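Side-chain contacts in concanavalin A-like lectin protein kinase family protein (PDB 6CTH), which probably transfers phosphate from ATP to protein hydroxyl groups, as a plant receptor-like kinase domain, and is held here with magnesium and an inhibitor: residues R140-S145 and E197-S202; V181-P186 and A207-S212; S212-R215 and K220-E223; P231-S236 and V265-A270. One frame throughout, in Å; residues are numbered along the deposited sequence.

Contact 1 (R140-S145 and E197-S202); sequences RDIKTS and ESDVYS. With MG (magnesium ion), chain C.
Asp199, in the early part of helix 196-212 (the αF helix of the kinase fold), reaches Arg140 in the catalytic loop. The Arg140 backbone N points at Asp199 OD1, 3.0 Å away, in a fairly straight bond of 159° that uses the syn lone pair. To deliver the carboxylate, the Asp199 side chain is turned off a staggered position, with chi1 at -93°. Its other oxygen, OD2, binds His139 N and His130 NE2, so the aspartate grips the backbone of the His-Arg-Asp motif at two successive amides. The Arg140 side chain itself runs the other way, its guanidinium bonding the carbonyls of Leu162 and Leu176. Ile142 crosses Asp199 at about a right angle, its CD1 lying 3.6 Å from Asp199 O. One turn further along, Ser202 sets its CB 3.7 Å from Ile142 CB. Its OG bonds Tyr183 O and also accepts from water 1, at 2.9 Å. The bridging water accepts from Ile142 N (3.0 Å) and donates its second proton to Asp199 OD1 (3.1 Å), tying both helix residues to one loop amide. Between the two fixed amides sits Asp141, whose side chain heads away from the helix: OD2 binds magnesium at 2.0 Å, with four waters and Asp159 completing the shell, while OD1 bonds Thr180. With four bonds on its two oxygens, three of them from N-H groups, the Asp199 carboxylate is probably stabilised as the anion, and it holds from behind the backbone that presents Asp141 to the metal.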
loop_
_atom_site.group_PDB
_atom_site.type_symbol
_atom_site.label_atom_id
_atom_site.label_comp_id
_atom_site.label_asym_id
_atom_site.label_seq_id
_atom_site.Cartn_x
_atom_site.Cartn_y
_atom_site.Cartn_z
ATOM N N ARG A 140 4.607 -0.183 -8.037
ATOM C CA ARG A 140 4.799 1.230 -8.325
ATOM C C ARG A 140 3.929 2.211 -7.555
ATOM O O ARG A 140 4.065 3.415 -7.727
ATOM C CB ARG A 140 4.737 1.481 -9.829
ATOM C CG ARG A 140 5.871 0.802 -10.574
ATOM C CD ARG A 140 5.799 1.046 -12.063
ATOM N NE ARG A 140 6.111 2.426 -12.401
ATOM C CZ ARG A 140 5.414 3.161 -13.256
ATOM N NH1 ARG A 140 4.356 2.652 -13.865
ATOM N NH2 ARG A 140 5.774 4.408 -13.503
ATOM N N ASP A 141 3.060 1.709 -6.690
ATOM C CA ASP A 141 2.254 2.613 -5.865
ATOM C C ASP A 141 1.905 2.052 -4.511
ATOM O O ASP A 141 0.758 2.138 -4.036
ATOM C CB ASP A 141 1.035 3.068 -6.623
ATOM C CG ASP A 141 0.452 4.393 -6.096
ATOM O OD1 ASP A 141 1.142 5.126 -5.364
ATOM O OD2 ASP A 141 -0.689 4.687 -6.496
ATOM N N ILE A 142 2.892 1.467 -3.877
ATOM C CA ILE A 142 2.707 0.972 -2.555
ATOM C C ILE A 142 2.511 2.146 -1.583
ATOM O O ILE A 142 3.400 2.982 -1.491
ATOM C CB ILE A 142 3.875 0.083 -2.166
ATOM C CG1 ILE A 142 3.883 -1.182 -3.053
ATOM C CG2 ILE A 142 3.824 -0.264 -0.703
ATOM C CD1 ILE A 142 5.237 -1.889 -3.052
ATOM N N LYS A 143 1.399 2.159 -0.849
ATOM C CA LYS A 143 1.128 3.133 0.179
ATOM C C LYS A 143 -0.068 2.629 1.011
ATOM O O LYS A 143 -0.757 1.701 0.578
ATOM C CB LYS A 143 0.792 4.498 -0.461
ATOM C CG LYS A 143 -0.294 4.452 -1.473
ATOM C CD LYS A 143 -0.536 5.835 -2.149
ATOM C CE LYS A 143 -1.556 5.850 -3.228
ATOM N NZ LYS A 143 -1.771 7.218 -3.819
ATOM N N THR A 144 -0.294 3.197 2.206
ATOM C CA THR A 144 -1.352 2.636 3.079
ATOM C C THR A 144 -2.789 2.782 2.576
ATOM O O THR A 144 -3.614 1.905 2.849
ATOM C CB THR A 144 -1.263 3.116 4.551
ATOM O OG1 THR A 144 -1.674 4.458 4.631
ATOM C CG2 THR A 144 0.113 3.012 5.113
ATOM N N SER A 145 -3.100 3.779 1.738
ATOM C CA SER A 145 -4.408 3.838 1.111
ATOM C C SER A 145 -4.679 2.760 0.064
ATOM O O SER A 145 -5.805 2.628 -0.406
ATOM C CB SER A 145 -4.696 5.210 0.466
ATOM O OG SER A 145 -3.697 5.564 -0.468
ATOM N N GLU A 197 13.753 -2.633 -6.105
ATOM C CA GLU A 197 14.318 -1.754 -5.059
ATOM C C GLU A 197 13.475 -0.462 -4.856
ATOM O O GLU A 197 13.375 0.049 -3.730
ATOM C CB GLU A 197 15.770 -1.401 -5.380
ATOM C CG GLU A 197 16.781 -2.545 -5.263
ATOM C CD GLU A 197 16.640 -3.553 -6.373
ATOM O OE1 GLU A 197 16.218 -3.171 -7.486
ATOM O OE2 GLU A 197 16.857 -4.777 -6.144
ATOM N N SER A 198 12.897 0.083 -5.915
ATOM C CA SER A 198 11.968 1.203 -5.747
ATOM C C SER A 198 10.660 0.798 -5.012
ATOM O O SER A 198 10.173 1.553 -4.196
ATOM C CB SER A 198 11.729 2.004 -7.051
ATOM O OG SER A 198 10.952 1.288 -7.992
ATOM N N ASP A 199 10.181 -0.415 -5.264
ATOM C CA ASP A 199 9.040 -0.950 -4.541
ATOM C C ASP A 199 9.411 -1.149 -3.062
ATOM O O ASP A 199 8.617 -0.864 -2.180
ATOM C CB ASP A 199 8.596 -2.287 -5.136
ATOM C CG ASP A 199 7.509 -2.139 -6.183
ATOM O OD1 ASP A 199 7.051 -1.008 -6.431
ATOM O OD2 ASP A 199 7.110 -3.169 -6.758
ATOM N N VAL A 200 10.619 -1.659 -2.800
ATOM C CA VAL A 200 11.080 -1.886 -1.422
ATOM C C VAL A 200 11.176 -0.517 -0.681
ATOM O O VAL A 200 10.839 -0.444 0.458
ATOM C CB VAL A 200 12.386 -2.734 -1.388
ATOM C CG1 VAL A 200 13.107 -2.615 -0.060
ATOM C CG2 VAL A 200 12.028 -4.180 -1.682
ATOM N N TYR A 201 11.598 0.528 -1.361
ATOM C CA TYR A 201 11.644 1.900 -0.769
ATOM C C TYR A 201 10.249 2.269 -0.266
ATOM O O TYR A 201 10.081 2.617 0.916
ATOM C CB TYR A 201 12.197 2.863 -1.772
ATOM C CG TYR A 201 12.203 4.289 -1.200
ATOM C CD1 TYR A 201 11.058 5.068 -1.192
ATOM C CD2 TYR A 201 13.355 4.782 -0.622
ATOM C CE1 TYR A 201 11.080 6.331 -0.622
ATOM C CE2 TYR A 201 13.378 6.038 -0.030
ATOM C CZ TYR A 201 12.255 6.787 -0.078
ATOM O OH TYR A 201 12.277 8.067 0.509
ATOM N N SER A 202 9.225 2.106 -1.115
ATOM C CA SER A 202 7.858 2.436 -0.714
ATOM C C SER A 202 7.422 1.591 0.466
ATOM O O SER A 202 6.798 2.081 1.373
ATOM C CB SER A 202 6.872 2.198 -1.856
ATOM O OG SER A 202 7.286 2.842 -3.057
HETATM MG MG MG C . -2.261 4.401 -7.693
HETATM O O HOH W 1 5.729 1.337 -4.910
HETATM O O HOH W 2 -3.455 5.311 -6.339
HETATM O O HOH W 3 -1.714 6.183 -8.622
HETATM O O HOH W 4 -3.805 4.233 -9.258
HETATM O O HOH W 5 -1.185 3.230 -9.074
#

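Contact 2 (V181-P186 and A207-S212); sequences VGYMAP and ALEIAS
The backbones of Tyr183 and Glu209 stay well apart, their CA atoms 10.8 Å from each other, so two long side chains have to span the gap. Residues 181-186 form an irregular loop, whereas 207-212 is the last part of helix 196-212. Glu209 sends an extended chain out from the helix. Its OE2 takes a short 2.6 Å hydrogen bond from Tyr183 OH on the syn lone pair. The carboxylate meets the edge of the phenol ring, the two planes 68° apart, and Glu209 OE1 lies 3.4 Å from Tyr183 CE1. Water 6 closes a small ring by donating to Tyr183 OH (2.9 Å) and to Glu209 OE1 (2.6 Å). The hydroxyl is thus donor and acceptor at once, which fixes its rotation. OE2 also accepts from Ser216 N and OE1 takes the water, so both oxygens are engaged; the acid is probably kept ionised in this buried place. The tyrosine belongs to the segment that leads to the Ala-Pro-Glu motif closing the kinase activation segment. Its ring leans on Val205 of helix 196-212, while Leu229, at the start of helix 229-238, packs against the side chain of Glu209.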
loop_
_atom_site.group_PDB
_atom_site.type_symbol
_atom_site.label_atom_id
_atom_site.label_comp_id
_atom_site.label_asym_id
_atom_site.label_seq_id
_atom_site.Cartn_x
_atom_site.Cartn_y
_atom_site.Cartn_z
ATOM N N VAL A 181 3.900 10.996 -4.449
ATOM C CA VAL A 181 4.863 11.796 -3.731
ATOM C C VAL A 181 4.879 11.404 -2.256
ATOM O O VAL A 181 3.790 11.334 -1.655
ATOM C CB VAL A 181 4.437 13.308 -3.987
ATOM C CG1 VAL A 181 4.977 14.198 -2.898
ATOM C CG2 VAL A 181 5.036 13.646 -5.330
ATOM N N GLY A 182 6.064 11.120 -1.725
ATOM C CA GLY A 182 6.281 10.666 -0.342
ATOM C C GLY A 182 6.615 9.175 -0.231
ATOM O O GLY A 182 7.072 8.699 0.816
ATOM N N TYR A 183 6.323 8.458 -1.312
ATOM C CA TYR A 183 6.620 7.013 -1.422
ATOM C C TYR A 183 7.554 6.663 -2.547
ATOM O O TYR A 183 7.785 5.429 -2.794
ATOM C CB TYR A 183 5.310 6.216 -1.632
ATOM C CG TYR A 183 4.393 6.573 -0.556
ATOM C CD1 TYR A 183 4.407 5.911 0.652
ATOM C CD2 TYR A 183 3.570 7.704 -0.690
ATOM C CE1 TYR A 183 3.597 6.329 1.693
ATOM C CE2 TYR A 183 2.780 8.118 0.353
ATOM C CZ TYR A 183 2.785 7.431 1.529
ATOM O OH TYR A 183 1.999 7.917 2.528
ATOM N N MET A 184 8.105 7.665 -3.222
ATOM C CA MET A 184 8.915 7.436 -4.391
ATOM C C MET A 184 10.386 7.538 -4.080
ATOM O O MET A 184 10.856 8.547 -3.494
ATOM C CB MET A 184 8.512 8.383 -5.506
ATOM C CG MET A 184 7.163 8.067 -6.129
ATOM S SD MET A 184 6.600 9.379 -7.237
ATOM C CE MET A 184 7.505 9.045 -8.725
ATOM N N ALA A 185 11.137 6.488 -4.415
ATOM C CA ALA A 185 12.572 6.473 -4.202
ATOM C C ALA A 185 13.280 7.579 -4.978
ATOM O O ALA A 185 12.830 7.953 -6.065
ATOM C CB ALA A 185 13.153 5.105 -4.635
ATOM N N PRO A 186 14.406 8.089 -4.445
ATOM C CA PRO A 186 15.032 9.220 -5.155
ATOM C C PRO A 186 15.441 8.982 -6.606
ATOM O O PRO A 186 15.272 9.906 -7.431
ATOM C CB PRO A 186 16.262 9.592 -4.284
ATOM C CG PRO A 186 16.423 8.489 -3.351
ATOM C CD PRO A 186 15.117 7.742 -3.210
ATOM N N ALA A 207 6.221 0.896 6.280
ATOM C CA ALA A 207 6.575 0.264 7.550
ATOM C C ALA A 207 6.725 1.326 8.653
ATOM O O ALA A 207 6.234 1.166 9.753
ATOM C CB ALA A 207 7.867 -0.502 7.412
ATOM N N LEU A 208 7.368 2.427 8.307
ATOM C CA LEU A 208 7.592 3.517 9.281
ATOM C C LEU A 208 6.326 4.272 9.627
ATOM O O LEU A 208 6.166 4.715 10.771
ATOM C CB LEU A 208 8.684 4.438 8.775
ATOM C CG LEU A 208 10.053 3.763 8.652
ATOM C CD1 LEU A 208 11.110 4.687 8.129
ATOM C CD2 LEU A 208 10.534 3.118 9.952
ATOM N N GLU A 209 5.430 4.443 8.647
ATOM C CA GLU A 209 4.107 5.033 8.891
ATOM C C GLU A 209 3.332 4.175 9.861
ATOM O O GLU A 209 2.638 4.678 10.726
ATOM C CB GLU A 209 3.284 5.212 7.615
ATOM C CG GLU A 209 3.875 6.193 6.627
ATOM C CD GLU A 209 3.109 6.370 5.366
ATOM O OE1 GLU A 209 2.606 5.324 4.839
ATOM O OE2 GLU A 209 2.976 7.545 4.874
ATOM N N ILE A 210 3.375 2.841 9.669
ATOM C CA ILE A 210 2.662 1.941 10.548
ATOM C C ILE A 210 3.206 1.953 12.009
ATOM O O ILE A 210 2.440 1.986 12.975
ATOM C CB ILE A 210 2.687 0.527 9.924
ATOM C CG1 ILE A 210 1.833 0.494 8.671
ATOM C CG2 ILE A 210 2.223 -0.554 10.881
ATOM C CD1 ILE A 210 1.951 -0.811 7.881
ATOM N N ALA A 211 4.515 1.949 12.164
ATOM C CA ALA A 211 5.160 2.048 13.485
ATOM C C ALA A 211 4.783 3.350 14.224
ATOM O O ALA A 211 4.561 3.339 15.440
ATOM C CB ALA A 211 6.665 2.004 13.318
ATOM N N SER A 212 4.723 4.429 13.467
ATOM C CA SER A 212 4.693 5.793 14.043
ATOM C C SER A 212 3.299 6.423 14.069
ATOM O O SER A 212 3.057 7.411 14.807
ATOM C CB SER A 212 5.679 6.676 13.258
ATOM O OG SER A 212 5.164 7.020 11.966
HETATM O O HOH W 6 0.551 5.553 3.306
#

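Contact 3 (S212-R215 and K220-E223); sequences SGRR and KFEE
A surface contact folds the loop between helices 196-212 and 229-238 back on itself: Arg214, just past the end of the first helix, lies against Phe221 and the carbonyl of Lys220. It is small, burying 144 Å² in all, and over half of that belongs to Arg214. The arginine chain is extended from CG to NE, and with chi4 at -82° the guanidinium is twisted out of line with it. Arg214 CD comes 3.5 Å from Phe221 CE1, while Phe221 CD1 sits 3.6 Å above the guanidinium plane, offset toward its rim. The two groups cross obliquely, their planes 32° apart, so the aromatic ring only partly overlaps the charged group. At the guanidinium edge, NH1 of Arg214 makes a weak, bent bond to Lys220 O (3.1 Å, 126°); the same nitrogen also bonds Pro219 O, so two successive carbonyls converge on it. The loop begins with an ST turn. Ser212 OG accepts from Arg214 N at 3.2 Å, bridging Gly213, whose positive phi takes the chain out of the helix and turns Arg214 toward the returning arm of the loop. On the far side, Lys220 adopts a left-handed backbone conformation, which presents its carbonyl to the arginine. Trp232 of helix 229-238 flanks both Arg214 and Phe221: it makes a cation-pi contact with the arginine, and its ring meets that of the phenylalanine with planes at about 40°.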
loop_
_atom_site.group_PDB
_atom_site.type_symbol
_atom_site.label_atom_id
_atom_site.label_comp_id
_atom_site.label_asym_id
_atom_site.label_seq_id
_atom_site.Cartn_x
_atom_site.Cartn_y
_atom_site.Cartn_z
ATOM N N SER A 212 4.723 4.429 13.467
ATOM C CA SER A 212 4.693 5.793 14.043
ATOM C C SER A 212 3.299 6.423 14.069
ATOM O O SER A 212 3.057 7.411 14.807
ATOM C CB SER A 212 5.679 6.676 13.258
ATOM O OG SER A 212 5.164 7.020 11.966
ATOM N N GLY A 213 2.375 5.902 13.260
ATOM C CA GLY A 213 1.092 6.535 13.041
ATOM C C GLY A 213 1.165 7.903 12.399
ATOM O O GLY A 213 0.252 8.704 12.580
ATOM N N ARG A 214 2.239 8.188 11.661
ATOM C CA ARG A 214 2.480 9.486 11.040
ATOM C C ARG A 214 2.622 9.295 9.542
ATOM O O ARG A 214 3.318 8.358 9.107
ATOM C CB ARG A 214 3.777 10.100 11.547
ATOM C CG ARG A 214 3.701 10.489 13.014
ATOM C CD ARG A 214 5.040 10.977 13.520
ATOM N NE ARG A 214 5.056 11.153 14.978
ATOM C CZ ARG A 214 4.593 12.222 15.642
ATOM N NH1 ARG A 214 4.028 13.245 15.003
ATOM N NH2 ARG A 214 4.686 12.246 16.983
ATOM N N ARG A 215 1.950 10.172 8.779
ATOM C CA ARG A 215 2.033 10.139 7.350
ATOM C C ARG A 215 3.396 10.646 6.857
ATOM O O ARG A 215 3.951 11.644 7.392
ATOM C CB ARG A 215 0.874 10.968 6.756
ATOM C CG ARG A 215 0.664 10.734 5.273
ATOM C CD ARG A 215 -0.435 11.624 4.708
ATOM N NE ARG A 215 -1.737 11.430 5.315
ATOM C CZ ARG A 215 -2.657 10.544 4.938
ATOM N NH1 ARG A 215 -2.418 9.670 3.971
ATOM N NH2 ARG A 215 -3.847 10.533 5.549
ATOM N N LYS A 220 3.177 15.843 11.124
ATOM C CA LYS A 220 2.556 16.586 12.235
ATOM C C LYS A 220 3.424 16.547 13.507
ATOM O O LYS A 220 2.940 16.155 14.574
ATOM C CB LYS A 220 1.146 16.042 12.554
ATOM C CG LYS A 220 0.076 16.347 11.516
ATOM C CD LYS A 220 -1.135 15.436 11.740
ATOM C CE LYS A 220 -2.335 15.859 10.901
ATOM N NZ LYS A 220 -3.510 14.942 11.055
ATOM N N PHE A 221 4.709 16.892 13.391
ATOM C CA PHE A 221 5.565 16.944 14.587
ATOM C C PHE A 221 5.236 18.222 15.361
ATOM O O PHE A 221 5.026 19.275 14.747
ATOM C CB PHE A 221 7.053 16.903 14.236
ATOM C CG PHE A 221 7.475 15.641 13.546
ATOM C CD1 PHE A 221 7.364 14.428 14.193
ATOM C CD2 PHE A 221 7.996 15.680 12.263
ATOM C CE1 PHE A 221 7.740 13.251 13.558
ATOM C CE2 PHE A 221 8.380 14.515 11.610
ATOM C CZ PHE A 221 8.245 13.293 12.258
ATOM N N GLU A 222 5.149 18.115 16.689
ATOM C CA GLU A 222 4.949 19.296 17.556
ATOM C C GLU A 222 6.286 19.862 18.081
ATOM O O GLU A 222 6.451 21.084 18.147
ATOM C CB GLU A 222 3.979 18.966 18.699
ATOM N N GLU A 223 7.242 18.988 18.430
ATOM C CA GLU A 223 8.548 19.408 18.987
ATOM C C GLU A 223 9.723 19.349 17.988
ATOM O O GLU A 223 10.867 19.598 18.386
ATOM C CB GLU A 223 8.897 18.558 20.229
#

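Contact 4 (P231-S236 and V265-A270); sequences PWVWES and VGLWCA
Leu267 wedges between Val233 and Trp234 where helix 256-269 packs on helix 229-238 in the mostly helical C-lobe of the protein kinase fold. It gives up the most surface, 99 Å², followed by Trp234 with 75 Å² and Val233 with 30 Å². With CG anti to its carbonyl carbon (chi1 -62°), the leucine pushes its branched end at the facing helix. Leu267 CD2 does most of the touching: it rests 3.7 Å from Val233 CG1 and 3.8 Å from Trp234 CE3, filling the angle between the two side chains. Further back along the leucine, CB lies over a face of the indole, 4.2 Å from the centroid of the Trp234 six-membered ring and 11° off its normal, a CH-pi contact over that ring, toward the rim of the indole. Trp234 reaches this position with chi1 at -147°, off a staggered value, which swings the indole across toward helix 256-269. Its orientation is secured from outside the pair: NE1 bonds Pro297 O, and the ring meets His271 edge-to-face. Leu208 of helix 196-212 touches both Val233 and Leu267, so the apolar wedge continues into the central helix of the lobe. The far corner of the indole ends among backbone carbonyls: Trp234 CZ3 is 3.5 Å from Leu267 O, and Ala270 O, where the helix gives out, lies near the ring plane at the edge, 4.1 Å from the same carbon.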
loop_
_atom_site.group_PDB
_atom_site.type_symbol
_atom_site.label_atom_id
_atom_site.label_comp_id
_atom_site.label_asym_id
_atom_site.label_seq_id
_atom_site.Cartn_x
_atom_site.Cartn_y
_atom_site.Cartn_z
ATOM N N PRO A 231 13.454 11.152 7.388
ATOM C CA PRO A 231 14.626 11.808 8.054
ATOM C C PRO A 231 14.488 11.883 9.561
ATOM O O PRO A 231 15.483 11.699 10.256
ATOM C CB PRO A 231 14.647 13.213 7.470
ATOM C CG PRO A 231 13.899 13.140 6.207
ATOM C CD PRO A 231 12.909 12.001 6.329
ATOM N N TRP A 232 13.285 12.120 10.069
ATOM C CA TRP A 232 13.073 12.156 11.513
ATOM C C TRP A 232 13.267 10.797 12.144
ATOM O O TRP A 232 13.862 10.687 13.189
ATOM C CB TRP A 232 11.676 12.698 11.830
ATOM C CG TRP A 232 11.296 12.659 13.253
ATOM C CD1 TRP A 232 11.617 13.585 14.218
ATOM C CD2 TRP A 232 10.475 11.680 13.898
ATOM N NE1 TRP A 232 11.042 13.228 15.427
ATOM C CE2 TRP A 232 10.335 12.071 15.254
ATOM C CE3 TRP A 232 9.833 10.523 13.466
ATOM C CZ2 TRP A 232 9.581 11.332 16.178
ATOM C CZ3 TRP A 232 9.083 9.777 14.395
ATOM C CH2 TRP A 232 8.971 10.194 15.737
ATOM N N VAL A 233 12.782 9.720 11.487
ATOM C CA VAL A 233 13.044 8.372 12.000
ATOM C C VAL A 233 14.539 8.071 11.984
ATOM O O VAL A 233 15.094 7.536 12.973
ATOM C CB VAL A 233 12.211 7.268 11.266
ATOM C CG1 VAL A 233 12.554 5.890 11.809
ATOM C CG2 VAL A 233 10.728 7.514 11.458
ATOM N N TRP A 234 15.232 8.454 10.910
ATOM C CA TRP A 234 16.652 8.148 10.817
ATOM C C TRP A 234 17.428 8.921 11.928
ATOM O O TRP A 234 18.280 8.339 12.611
ATOM C CB TRP A 234 17.202 8.432 9.403
ATOM C CG TRP A 234 18.269 7.502 9.050
ATOM C CD1 TRP A 234 19.410 7.244 9.786
ATOM C CD2 TRP A 234 18.367 6.687 7.880
ATOM N NE1 TRP A 234 20.163 6.275 9.160
ATOM C CE2 TRP A 234 19.552 5.918 7.996
ATOM C CE3 TRP A 234 17.575 6.512 6.758
ATOM C CZ2 TRP A 234 19.972 4.994 7.004
ATOM C CZ3 TRP A 234 17.980 5.543 5.782
ATOM C CH2 TRP A 234 19.163 4.822 5.919
ATOM N N GLU A 235 17.074 10.181 12.134
ATOM C CA GLU A 235 17.711 10.977 13.168
ATOM C C GLU A 235 17.420 10.359 14.529
ATOM O O GLU A 235 18.298 10.272 15.365
ATOM C CB GLU A 235 17.221 12.424 13.111
ATOM C CG GLU A 235 18.003 13.400 13.971
ATOM C CD GLU A 235 17.282 14.725 14.143
ATOM O OE1 GLU A 235 16.331 14.793 14.945
ATOM O OE2 GLU A 235 17.669 15.697 13.473
ATOM N N SER A 236 16.195 9.907 14.747
ATOM C CA SER A 236 15.852 9.298 16.024
ATOM C C SER A 236 16.650 8.027 16.276
ATOM O O SER A 236 17.086 7.777 17.389
ATOM C CB SER A 236 14.365 8.997 16.117
ATOM O OG SER A 236 13.608 10.182 16.152
ATOM N N VAL A 265 14.297 -2.194 9.808
ATOM C CA VAL A 265 13.877 -2.709 8.492
ATOM C C VAL A 265 13.339 -1.557 7.640
ATOM O O VAL A 265 13.700 -1.430 6.486
ATOM C CB VAL A 265 12.821 -3.823 8.666
ATOM C CG1 VAL A 265 12.015 -4.062 7.402
ATOM C CG2 VAL A 265 13.508 -5.093 9.174
ATOM N N GLY A 266 12.503 -0.716 8.218
ATOM C CA GLY A 266 11.984 0.425 7.467
ATOM C C GLY A 266 13.056 1.340 6.896
ATOM O O GLY A 266 13.009 1.743 5.736
ATOM N N LEU A 267 14.044 1.690 7.729
ATOM C CA LEU A 267 15.132 2.567 7.256
ATOM C C LEU A 267 15.985 1.895 6.191
ATOM O O LEU A 267 16.399 2.511 5.234
ATOM C CB LEU A 267 15.987 3.017 8.473
ATOM C CG LEU A 267 15.268 3.838 9.548
ATOM C CD1 LEU A 267 16.193 4.005 10.735
ATOM C CD2 LEU A 267 14.837 5.166 8.951
ATOM N N TRP A 268 16.314 0.627 6.397
ATOM C CA TRP A 268 17.074 -0.171 5.425
ATOM C C TRP A 268 16.415 -0.162 4.062
ATOM O O TRP A 268 17.072 0.014 3.042
ATOM C CB TRP A 268 17.171 -1.582 5.976
ATOM C CG TRP A 268 18.082 -2.568 5.362
ATOM C CD1 TRP A 268 19.241 -2.331 4.669
ATOM C CD2 TRP A 268 17.982 -3.997 5.498
ATOM N NE1 TRP A 268 19.844 -3.540 4.329
ATOM C CE2 TRP A 268 19.100 -4.567 4.838
ATOM C CE3 TRP A 268 17.052 -4.849 6.106
ATOM C CZ2 TRP A 268 19.314 -5.958 4.757
ATOM C CZ3 TRP A 268 17.268 -6.253 6.016
ATOM C CH2 TRP A 268 18.417 -6.769 5.383
ATOM N N CYS A 269 15.098 -0.347 4.073
ATOM C CA CYS A 269 14.269 -0.368 2.878
ATOM C C CYS A 269 14.227 1.016 2.266
ATOM O O CYS A 269 14.287 1.150 1.065
ATOM C CB CYS A 269 12.852 -0.855 3.201
ATOM S SG CYS A 269 12.816 -2.639 3.512
ATOM N N ALA A 270 14.204 2.042 3.120
ATOM C CA ALA A 270 14.149 3.413 2.659
ATOM C C ALA A 270 15.505 4.058 2.439
ATOM O O ALA A 270 15.612 5.301 2.386
ATOM C CB ALA A 270 13.281 4.240 3.605
#

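All four contacts belong to the kinase C-lobe, and helix 196-212 runs through the set. Its early turns carry contact 1 and its last turns contact 2, centres 8 Å apart; their segments alternate along the chain, so catalytic loop and activation segment are fastened to one helix. Contact 3 takes over from contact 2 at Ser212 and leads into contact 4, where Phe221 and Arg214 touch Trp232. Contact 4 returns to the same helix through Leu208, about 9 Å between centres from contact 2. Contacts 1 and 3, about 20 Å apart between centres, do not touch. The metal-binding loop is thus linked through the helix to packing at the lobe's far side.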